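Long-range contacts in Aureochrome1-like protein (Ochromonas danica, PDB 6I20), which probably senses blue light through a flavin mononucleotide bound in its LOV domain, as part of a light-regulated transcription factor: residues D27-A33 against V48-R54; A65-V69 against T80-L84. All coordinates share one frame. Numbering follows the deposited sequence.

Interaction 1: residues D27-A33 against V48-R54; sequences DNPIVYA and VLGRNCR. With FMN (flavin mononucleotide), chain E.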
loop_
_atom_site.group_PDB
_atom_site.type_symbol
_atom_site.label_atom_id
_atom_site.label_comp_id
_atom_site.label_asym_id
_atom_site.label_seq_id
_atom_site.Cartn_x
_atom_site.Cartn_y
_atom_site.Cartn_z
ATOM N N ASP A 27 5.810 -12.209 -7.364
ATOM C CA ASP A 27 4.974 -11.818 -6.270
ATOM C C ASP A 27 4.877 -10.327 -5.998
ATOM O O ASP A 27 4.457 -9.926 -4.928
ATOM C CB ASP A 27 5.363 -12.556 -4.967
ATOM C CG ASP A 27 4.172 -12.759 -4.047
ATOM O OD1 ASP A 27 3.005 -12.678 -4.509
ATOM O OD2 ASP A 27 4.395 -12.996 -2.819
ATOM N N ASN A 28 5.207 -9.518 -6.995
ATOM C CA ASN A 28 4.975 -8.080 -6.926
ATOM C C ASN A 28 5.449 -7.447 -5.618
ATOM O O ASN A 28 4.665 -6.789 -4.883
ATOM C CB ASN A 28 3.472 -7.799 -7.149
ATOM C CG ASN A 28 3.144 -6.336 -7.357
ATOM O OD1 ASN A 28 3.974 -5.544 -7.816
ATOM N ND2 ASN A 28 1.929 -5.973 -7.006
ATOM N N PRO A 29 6.746 -7.617 -5.321
ATOM C CA PRO A 29 7.263 -7.155 -4.046
ATOM C C PRO A 29 7.565 -5.661 -3.993
ATOM O O PRO A 29 7.738 -4.993 -5.029
ATOM C CB PRO A 29 8.551 -7.915 -3.931
ATOM C CG PRO A 29 9.045 -7.990 -5.334
ATOM C CD PRO A 29 7.790 -8.252 -6.114
ATOM N N ILE A 30 7.713 -5.190 -2.781
ATOM C CA ILE A 30 8.126 -3.829 -2.488
ATOM C C ILE A 30 9.582 -3.638 -2.939
ATOM O O ILE A 30 10.475 -4.418 -2.580
ATOM C CB ILE A 30 8.009 -3.531 -0.998
ATOM C CG1 ILE A 30 6.587 -3.622 -0.493
ATOM C CG2 ILE A 30 8.615 -2.182 -0.639
ATOM C CD1 ILE A 30 6.539 -3.703 1.038
ATOM N N VAL A 31 9.821 -2.557 -3.704
ATOM C CA VAL A 31 11.158 -2.147 -4.143
ATOM C C VAL A 31 11.573 -0.788 -3.518
ATOM O O VAL A 31 12.749 -0.411 -3.653
ATOM C CB VAL A 31 11.350 -2.109 -5.677
ATOM C CG1 VAL A 31 11.276 -3.511 -6.264
ATOM C CG2 VAL A 31 10.350 -1.158 -6.321
ATOM N N TYR A 32 10.667 -0.097 -2.829
ATOM C CA TYR A 32 10.997 1.141 -2.145
ATOM C C TYR A 32 9.952 1.294 -1.035
ATOM O O TYR A 32 8.742 1.092 -1.286
ATOM C CB TYR A 32 10.908 2.364 -3.101
ATOM C CG TYR A 32 11.387 3.622 -2.443
ATOM C CD1 TYR A 32 10.516 4.407 -1.691
ATOM C CD2 TYR A 32 12.736 4.004 -2.537
ATOM C CE1 TYR A 32 10.979 5.552 -1.009
ATOM C CE2 TYR A 32 13.204 5.131 -1.894
ATOM C CZ TYR A 32 12.326 5.884 -1.123
ATOM O OH TYR A 32 12.824 7.017 -0.481
ATOM N N ALA A 33 10.381 1.684 0.162
ATOM C CA ALA A 33 9.440 1.959 1.265
ATOM C C ALA A 33 9.865 3.212 1.959
ATOM O O ALA A 33 11.046 3.401 2.251
ATOM C CB ALA A 33 9.407 0.807 2.267
ATOM N N VAL A 48 11.251 -5.321 4.777
ATOM C CA VAL A 48 10.125 -5.061 3.865
ATOM C C VAL A 48 10.498 -5.149 2.390
ATOM O O VAL A 48 9.722 -5.636 1.571
ATOM C CB VAL A 48 9.380 -3.801 4.210
ATOM C CG1 VAL A 48 8.965 -3.690 5.652
ATOM C CG2 VAL A 48 10.078 -2.598 3.780
ATOM N N LEU A 49 11.685 -4.656 2.014
ATOM C CA LEU A 49 12.078 -4.751 0.620
ATOM C C LEU A 49 12.126 -6.214 0.197
ATOM O O LEU A 49 12.584 -7.076 0.965
ATOM C CB LEU A 49 13.412 -4.106 0.361
ATOM C CG LEU A 49 13.504 -2.601 0.622
ATOM C CD1 LEU A 49 14.937 -2.173 0.427
ATOM C CD2 LEU A 49 12.541 -1.788 -0.221
ATOM N N GLY A 50 11.624 -6.502 -1.004
ATOM C CA GLY A 50 11.601 -7.886 -1.517
ATOM C C GLY A 50 10.423 -8.717 -1.067
ATOM O O GLY A 50 10.344 -9.904 -1.422
ATOM N N ARG A 51 9.518 -8.117 -0.292
ATOM C CA ARG A 51 8.333 -8.779 0.227
ATOM C C ARG A 51 7.062 -8.170 -0.359
ATOM O O ARG A 51 6.997 -6.969 -0.593
ATOM C CB ARG A 51 8.286 -8.637 1.761
ATOM C CG ARG A 51 9.534 -9.193 2.447
ATOM C CD ARG A 51 9.483 -10.713 2.485
ATOM N NE ARG A 51 8.190 -11.219 2.908
ATOM C CZ ARG A 51 7.757 -11.349 4.169
ATOM N NH1 ARG A 51 6.549 -11.754 4.363
ATOM N NH2 ARG A 51 8.533 -11.114 5.224
ATOM N N ASN A 52 6.057 -8.996 -0.624
ATOM C CA ASN A 52 4.714 -8.521 -0.928
ATOM C C ASN A 52 4.099 -7.928 0.336
ATOM O O ASN A 52 4.236 -8.498 1.430
ATOM C CB ASN A 52 3.861 -9.681 -1.445
ATOM C CG ASN A 52 2.502 -9.234 -1.894
ATOM O OD1 ASN A 52 1.647 -8.956 -1.065
ATOM N ND2 ASN A 52 2.311 -9.145 -3.214
ATOM N N CYS A 53 3.363 -6.833 0.191
ATOM C CA CYS A 53 2.797 -6.098 1.329
ATOM C C CYS A 53 1.677 -6.848 2.136
ATOM O O CYS A 53 1.258 -6.376 3.191
ATOM C CB CYS A 53 2.346 -4.691 0.856
ATOM S SG CYS A 53 2.709 -3.353 1.992
ATOM N N ARG A 54 1.277 -8.040 1.673
ATOM C CA ARG A 54 0.282 -8.798 2.388
ATOM C C ARG A 54 0.729 -9.176 3.787
ATOM O O ARG A 54 -0.097 -9.646 4.575
ATOM C CB ARG A 54 -0.147 -10.038 1.615
ATOM C CG ARG A 54 0.835 -11.177 1.659
ATOM C CD ARG A 54 0.291 -12.437 1.005
ATOM N NE ARG A 54 0.121 -12.318 -0.423
ATOM C CZ ARG A 54 1.094 -12.462 -1.314
ATOM N NH1 ARG A 54 2.332 -12.768 -0.956
ATOM N NH2 ARG A 54 0.823 -12.292 -2.605
HETATM N N1 FMN E . -2.110 -4.691 1.481
HETATM C C2 FMN E . -2.290 -4.293 2.759
HETATM O O2 FMN E . -2.981 -5.019 3.512
HETATM N N3 FMN E . -1.746 -3.163 3.271
HETATM C C4 FMN E . -0.986 -2.318 2.510
HETATM O O4 FMN E . -0.556 -1.241 3.004
HETATM C C4A FMN E . -0.736 -2.707 1.163
HETATM N N5 FMN E . 0.039 -1.916 0.354
HETATM C C5A FMN E . 0.174 -2.286 -0.943
HETATM C C6 FMN E . 0.944 -1.489 -1.818
HETATM C C7 FMN E . 1.113 -1.811 -3.124
HETATM C C7M FMN E . 1.934 -0.897 -4.061
HETATM C C8 FMN E . 0.509 -2.997 -3.666
HETATM C C8M FMN E . 0.674 -3.357 -5.107
HETATM C C9 FMN E . -0.243 -3.792 -2.836
HETATM C C9A FMN E . -0.453 -3.470 -1.502
HETATM N N10 FMN E . -1.178 -4.326 -0.633
HETATM C C10 FMN E . -1.370 -3.918 0.655
HETATM C "C1'" FMN E . -1.912 -5.477 -1.145
HETATM C "C2'" FMN E . -1.146 -6.804 -1.172
HETATM O "O2'" FMN E . 0.226 -6.531 -1.495
HETATM C "C3'" FMN E . -1.744 -7.708 -2.239
HETATM O "O3'" FMN E . -1.776 -7.064 -3.524
HETATM C "C4'" FMN E . -3.129 -8.229 -1.928
HETATM O "O4'" FMN E . -3.092 -8.835 -0.624
HETATM C "C5'" FMN E . -3.555 -9.321 -2.966
HETATM O "O5'" FMN E . -2.407 -10.161 -3.321
HETATM P P FMN E . -2.733 -11.650 -3.846
HETATM O O1P FMN E . -1.426 -12.312 -4.050
HETATM O O2P FMN E . -3.555 -12.288 -2.804
HETATM O O3P FMN E . -3.511 -11.409 -5.133
HETATM O O HOH W 1 3.112 -5.835 -2.641
#

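Interaction 2: residues A65-V69 against T80-L84; sequences AVEKV and TVVLL. With FMN (flavin mononucleotide), chain E.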
loop_
_atom_site.group_PDB
_atom_site.type_symbol
_atom_site.label_atom_id
_atom_site.label_comp_id
_atom_site.label_asym_id
_atom_site.label_seq_id
_atom_site.Cartn_x
_atom_site.Cartn_y
_atom_site.Cartn_z
ATOM N N ALA A 65 -11.995 -7.018 1.364
ATOM C CA ALA A 65 -11.214 -5.803 1.074
ATOM C C ALA A 65 -10.008 -6.192 0.262
ATOM O O ALA A 65 -9.592 -5.503 -0.676
ATOM C CB ALA A 65 -10.787 -5.117 2.337
ATOM N N VAL A 66 -9.363 -7.303 0.651
ATOM C CA VAL A 66 -8.202 -7.768 -0.097
ATOM C C VAL A 66 -8.585 -8.100 -1.550
ATOM O O VAL A 66 -7.840 -7.794 -2.493
ATOM C CB VAL A 66 -7.565 -9.000 0.641
ATOM C CG1 VAL A 66 -6.407 -9.581 -0.144
ATOM C CG2 VAL A 66 -7.099 -8.553 2.013
ATOM N N GLU A 67 -9.760 -8.673 -1.739
ATOM C CA GLU A 67 -10.263 -8.974 -3.076
ATOM C C GLU A 67 -10.476 -7.709 -3.904
ATOM O O GLU A 67 -10.170 -7.682 -5.091
ATOM C CB GLU A 67 -11.540 -9.788 -2.997
ATOM C CG GLU A 67 -12.168 -10.138 -4.325
ATOM C CD GLU A 67 -11.330 -10.983 -5.285
ATOM O OE1 GLU A 67 -10.415 -11.710 -4.865
ATOM O OE2 GLU A 67 -11.609 -10.935 -6.510
ATOM N N LYS A 68 -10.970 -6.658 -3.271
ATOM C CA LYS A 68 -11.081 -5.353 -4.008
ATOM C C LYS A 68 -9.725 -4.838 -4.498
ATOM O O LYS A 68 -9.584 -4.323 -5.634
ATOM C CB LYS A 68 -11.744 -4.319 -3.098
ATOM C CG LYS A 68 -13.191 -4.564 -2.878
ATOM C CD LYS A 68 -13.901 -3.363 -2.289
ATOM C CE LYS A 68 -15.262 -3.808 -1.818
ATOM N NZ LYS A 68 -16.137 -2.690 -1.408
ATOM N N VAL A 69 -8.706 -4.973 -3.656
ATOM C CA VAL A 69 -7.368 -4.593 -4.063
ATOM C C VAL A 69 -6.916 -5.460 -5.249
ATOM O O VAL A 69 -6.378 -4.971 -6.258
ATOM C CB VAL A 69 -6.365 -4.659 -2.901
ATOM C CG1 VAL A 69 -4.961 -4.499 -3.419
ATOM C CG2 VAL A 69 -6.694 -3.652 -1.804
ATOM N N THR A 80 -9.170 2.594 -3.743
ATOM C CA THR A 80 -9.122 2.971 -2.347
ATOM C C THR A 80 -9.872 1.889 -1.567
ATOM O O THR A 80 -11.029 1.574 -1.888
ATOM C CB THR A 80 -9.859 4.295 -2.100
ATOM O OG1 THR A 80 -9.358 5.289 -2.984
ATOM C CG2 THR A 80 -9.679 4.773 -0.673
ATOM N N VAL A 81 -9.235 1.382 -0.527
ATOM C CA VAL A 81 -9.922 0.462 0.416
ATOM C C VAL A 81 -9.579 0.892 1.832
ATOM O O VAL A 81 -8.560 1.587 2.076
ATOM C CB VAL A 81 -9.572 -1.045 0.260
ATOM C CG1 VAL A 81 -9.966 -1.576 -1.103
ATOM C CG2 VAL A 81 -8.120 -1.292 0.577
ATOM N N VAL A 82 -10.412 0.489 2.766
ATOM C CA VAL A 82 -10.077 0.621 4.180
ATOM C C VAL A 82 -10.056 -0.806 4.721
ATOM O O VAL A 82 -11.032 -1.542 4.557
ATOM C CB VAL A 82 -11.068 1.509 4.957
ATOM C CG1 VAL A 82 -10.790 1.450 6.443
ATOM C CG2 VAL A 82 -10.911 2.946 4.468
ATOM N N LEU A 83 -8.956 -1.164 5.349
ATOM C CA LEU A 83 -8.835 -2.528 5.898
ATOM C C LEU A 83 -7.962 -2.534 7.123
ATOM O O LEU A 83 -7.136 -1.661 7.342
ATOM C CB LEU A 83 -8.351 -3.507 4.829
ATOM C CG LEU A 83 -6.861 -3.620 4.545
ATOM C CD1 LEU A 83 -6.598 -4.719 3.502
ATOM C CD2 LEU A 83 -6.228 -2.329 4.044
ATOM N N LEU A 84 -8.149 -3.594 7.929
ATOM C CA LEU A 84 -7.374 -3.749 9.147
ATOM C C LEU A 84 -6.007 -4.332 8.836
ATOM O O LEU A 84 -5.910 -5.335 8.127
ATOM C CB LEU A 84 -8.138 -4.649 10.114
ATOM C CG LEU A 84 -7.613 -4.611 11.552
ATOM C CD1 LEU A 84 -7.998 -3.311 12.255
ATOM C CD2 LEU A 84 -8.112 -5.820 12.351
HETATM N N1 FMN E . -2.110 -4.691 1.481
HETATM C C2 FMN E . -2.290 -4.293 2.759
HETATM O O2 FMN E . -2.981 -5.019 3.512
HETATM N N3 FMN E . -1.746 -3.163 3.271
HETATM C C4 FMN E . -0.986 -2.318 2.510
HETATM O O4 FMN E . -0.556 -1.241 3.004
HETATM C C4A FMN E . -0.736 -2.707 1.163
HETATM N N5 FMN E . 0.039 -1.916 0.354
HETATM C C5A FMN E . 0.174 -2.286 -0.943
HETATM C C6 FMN E . 0.944 -1.489 -1.818
HETATM C C7 FMN E . 1.113 -1.811 -3.124
HETATM C C7M FMN E . 1.934 -0.897 -4.061
HETATM C C8 FMN E . 0.509 -2.997 -3.666
HETATM C C8M FMN E . 0.674 -3.357 -5.107
HETATM C C9 FMN E . -0.243 -3.792 -2.836
HETATM C C9A FMN E . -0.453 -3.470 -1.502
HETATM N N10 FMN E . -1.178 -4.326 -0.633
HETATM C C10 FMN E . -1.370 -3.918 0.655
HETATM C "C1'" FMN E . -1.912 -5.477 -1.145
HETATM C "C2'" FMN E . -1.146 -6.804 -1.172
HETATM O "O2'" FMN E . 0.226 -6.531 -1.495
HETATM C "C3'" FMN E . -1.744 -7.708 -2.239
HETATM O "O3'" FMN E . -1.776 -7.064 -3.524
HETATM C "C4'" FMN E . -3.129 -8.229 -1.928
HETATM O "O4'" FMN E . -3.092 -8.835 -0.624
HETATM C "C5'" FMN E . -3.555 -9.321 -2.966
HETATM O "O5'" FMN E . -2.407 -10.161 -3.321
HETATM P P FMN E . -2.733 -11.650 -3.846
HETATM O O1P FMN E . -1.426 -12.312 -4.050
HETATM O O2P FMN E . -3.555 -12.288 -2.804
HETATM O O3P FMN E . -3.511 -11.409 -5.133
#

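Interaction 1: residues D27-A33 against V48-R54
The Asp27 carboxylate forms a two-pronged salt bridge with Arg54: NH1 to OD2 is 2.8 Å and NH2 to OD1 is 2.9 Å. Asp27 O accepts a hydrogen bond from Asn52 ND2 (2.9 Å). The O of Asn28 takes a hydrogen bond from a water, which accepts one from Cys53 N and donates one to FMN O2'. Asn28 OD1 pairs with Ser21, while its ND2 lies 3.5 Å from FMN C8M. Pro29 CB packs on Gly50 C at 3.5 Å. Ile30 is fixed through its backbone: its N donates to Arg51 O and its O accepts from Gly50 N, both at 2.9 Å. Gly50 sits in a type II turn from Val48 to Arg51. The Leu49 side chain lies along the backbone of Val31 and Tyr32, and Ala33 CB meets Val48 CG2 at 3.8 Å. Asn52 OD1 accepts from Arg54 N in an Asx turn and from FMN O2', while Arg54 NH2 also binds FMN O1P. In this LOV flavin pocket, Cys53 SG stands 3.6 Å from FMN C4A, the carbon that the LOV cysteine bonds in light, and 3.4 Å from N5. This is too far for a bond, consistent with the dark state.

Interaction 2: residues A65-V69 against T80-L84
This is helix-on-sheet packing in the PAS fold. Helix 63-75 lies against strand 79-86, an outermost strand of the antiparallel sheet. The short segments run at 148°, closer to antiparallel than to parallel, with axes 8.6 Å apart. Thr80 points away from the helix, to Phe127 of helix 121-130. Val81 points toward helix 63-75 and makes the broadest strand-side contact. Its CG1 lies 3.8 Å from Lys68 CB and 4.0 Å from Ala65 O, and its CG2 meets Val69 CG2 at 3.6 Å. Val82 turns to the other face of the strand, where Ala124 and Phe127 of helix 121-130 pack. Leu83 points back to helix 63-75. Its CB rests on Ala65 CB at 3.8 Å, where the small alanine allows a close approach, and its CD1 is 4.1 Å from Val66 CG2. The contact is apolar and forms part of the flavin pocket wall. Val69 CG1 is 3.9 Å from FMN C1', Val66 CG1 is 3.4 Å from FMN O4', and Leu83 CD1 is 3.6 Å from FMN O2.

After helix 6-13 the chain runs through strand 18-21 and then into 27-33. Interaction 1 closes a loop over the mostly helical residues between 33 and 48. It ties the edge strand 30-33 to the segment that leads away from helix 45-48. Only then does interaction 2 open, closing the shorter connection, the rest of helix 63-75 and the link into strand 79-86. The two loops follow in series and neither nest nor cross. Strands 30-33 and 79-86 are the outermost strands of one five-stranded sheet, so the contacts sit at its two edges. Their centres are about 17 Å apart and their nearest atoms about 7 Å. They do not touch, but both reach FMN.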